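Local coordinates for alternansucrase (Leuconostoc mesenteroides, PDB 6HVG), which belongs to glycoside hydrolase family 70, large multidomain proteins with a TIM-barrel-type core, here accompanied by choline-binding-type and cell-wall-binding-type repeats, at residues Asp739-Pro744 / Ser1028-Val1033. Sequence-based numbering, arbitrary orientation.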
loop_
_atom_site.group_PDB
_atom_site.type_symbol
_atom_site.label_atom_id
_atom_site.label_comp_id
_atom_site.label_asym_id
_atom_site.label_seq_id
_atom_site.Cartn_x
_atom_site.Cartn_y
_atom_site.Cartn_z
ATOM N N ASP A 739 10.042 -31.359 26.417
ATOM C CA ASP A 739 9.722 -32.743 26.021
ATOM C C ASP A 739 9.039 -32.878 24.628
ATOM O O ASP A 739 9.120 -33.948 24.028
ATOM C CB ASP A 739 8.903 -33.468 27.125
ATOM C CG ASP A 739 7.426 -32.973 27.245
ATOM O OD1 ASP A 739 7.137 -31.776 27.008
ATOM O OD2 ASP A 739 6.552 -33.792 27.606
ATOM N N THR A 740 8.390 -31.826 24.113
ATOM C CA THR A 740 7.789 -31.901 22.783
ATOM C C THR A 740 8.594 -31.117 21.758
ATOM O O THR A 740 9.024 -30.017 22.034
ATOM C CB THR A 740 6.318 -31.433 22.775
ATOM O OG1 THR A 740 6.250 -30.040 23.041
ATOM C CG2 THR A 740 5.489 -32.194 23.835
ATOM N N LYS A 741 8.818 -31.716 20.592
ATOM C CA LYS A 741 9.552 -31.075 19.519
ATOM C C LYS A 741 8.727 -29.929 18.990
ATOM O O LYS A 741 7.519 -30.059 18.792
ATOM C CB LYS A 741 9.818 -32.060 18.385
ATOM C CG LYS A 741 11.031 -31.706 17.548
ATOM C CD LYS A 741 11.104 -32.576 16.306
ATOM C CE LYS A 741 12.396 -32.334 15.553
ATOM N NZ LYS A 741 12.358 -32.976 14.212
ATOM N N VAL A 742 9.378 -28.806 18.746
ATOM C CA VAL A 742 8.679 -27.603 18.364
ATOM C C VAL A 742 9.452 -26.910 17.232
ATOM O O VAL A 742 10.630 -27.226 16.981
ATOM C CB VAL A 742 8.485 -26.711 19.604
ATOM C CG1 VAL A 742 9.735 -25.910 19.887
ATOM C CG2 VAL A 742 7.272 -25.821 19.434
ATOM N N ILE A 743 8.800 -25.988 16.533
ATOM C CA ILE A 743 9.408 -25.400 15.330
ATOM C C ILE A 743 10.390 -24.302 15.697
ATOM O O ILE A 743 10.001 -23.318 16.341
ATOM C CB ILE A 743 8.355 -24.830 14.374
ATOM C CG1 ILE A 743 7.416 -25.959 13.915
ATOM C CG2 ILE A 743 9.036 -24.141 13.193
ATOM C CD1 ILE A 743 6.386 -25.559 12.888
ATOM N N PRO A 744 11.658 -24.441 15.278
ATOM C CA PRO A 744 12.626 -23.413 15.646
ATOM C C PRO A 744 12.296 -22.091 15.001
ATOM O O PRO A 744 11.859 -22.072 13.846
ATOM C CB PRO A 744 13.953 -23.963 15.129
ATOM C CG PRO A 744 13.577 -24.934 14.082
ATOM C CD PRO A 744 12.242 -25.491 14.444
ATOM N N SER A 1028 20.960 -35.439 15.664
ATOM C CA SER A 1028 19.706 -35.779 14.961
ATOM C C SER A 1028 19.903 -36.386 13.563
ATOM O O SER A 1028 20.713 -35.894 12.772
ATOM C CB SER A 1028 18.871 -34.514 14.795
ATOM O OG SER A 1028 19.525 -33.684 13.857
ATOM N N ASN A 1029 19.127 -37.426 13.267
ATOM C CA ASN A 1029 19.060 -38.020 11.933
ATOM C C ASN A 1029 17.889 -37.459 11.112
ATOM O O ASN A 1029 17.626 -37.919 9.986
ATOM C CB ASN A 1029 18.919 -39.546 12.050
ATOM C CG ASN A 1029 17.475 -39.991 12.319
ATOM O OD1 ASN A 1029 16.803 -39.451 13.199
ATOM N ND2 ASN A 1029 16.994 -40.974 11.550
ATOM N N ASP A 1030 17.189 -36.473 11.679
ATOM C CA ASP A 1030 15.960 -35.925 11.076
ATOM C C ASP A 1030 16.148 -35.155 9.769
ATOM O O ASP A 1030 15.169 -34.865 9.122
ATOM C CB ASP A 1030 15.200 -35.045 12.081
ATOM C CG ASP A 1030 16.004 -33.831 12.551
ATOM O OD1 ASP A 1030 17.248 -33.823 12.412
ATOM O OD2 ASP A 1030 15.375 -32.880 13.060
ATOM N N GLY A 1031 17.378 -34.780 9.415
ATOM C CA GLY A 1031 17.656 -34.124 8.125
ATOM C C GLY A 1031 17.635 -32.594 8.238
ATOM O O GLY A 1031 18.173 -31.880 7.367
ATOM N N SER A 1032 17.004 -32.109 9.318
ATOM C CA SER A 1032 16.806 -30.707 9.589
ATOM C C SER A 1032 18.113 -29.996 9.951
ATOM O O SER A 1032 19.064 -30.616 10.413
ATOM C CB SER A 1032 15.756 -30.571 10.702
ATOM O OG SER A 1032 15.532 -29.216 11.053
ATOM N N VAL A 1033 18.139 -28.686 9.718
ATOM C CA VAL A 1033 19.271 -27.841 10.029
ATOM C C VAL A 1033 19.139 -27.301 11.458
ATOM O O VAL A 1033 19.876 -27.723 12.342
ATOM C CB VAL A 1033 19.400 -26.687 9.010
ATOM C CG1 VAL A 1033 20.450 -25.666 9.437
ATOM C CG2 VAL A 1033 19.747 -27.240 7.651
#
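Lys741 and Asp1030 form a salt bridge between two surface loops, with NZ of Lys741 3.2 Å from OD2 of Asp1030. The ammonium group donates a hydrogen bond to the anti lone pair of OD2, the one facing away from OD1. No other residue pair joins the two segments. The backbones stay well apart, with the CA atoms of Lys741 and Asp1030 11.7 Å from each other. The lysine covers a little over half of this: CG is anti to the backbone N (chi1 -155°) and the chain beyond is extended. The bond and the Asp1030 side chain make up the rest. Only 69 Å² of surface is buried, counting both sides.

Further hydrogen bonds hold the carboxylate. OG of Ser1028, a poorly ordered residue, donates to OD1 of Asp1030 at 2.7 Å, from the syn side and 33° out of the carboxylate plane. His1035 NE2 is hydrogen-bonded to OD2, which therefore has a second partner besides the lysine. His1035, and less surely Ser1028, may limit rotation of the group. Nearby, Ser1032 OG can give its one proton to the carbonyl of Gly673 or Phe1034, in turn or shared.

This is a single peripheral salt bridge. Both loops leave strands of the ten-stranded antiparallel sheet, 735-736 and 1003-1009. The first enters strand 745-747 of the parallel eight-stranded sheet, consistent with the family's TIM-barrel core; the second runs to helix 1038-1041.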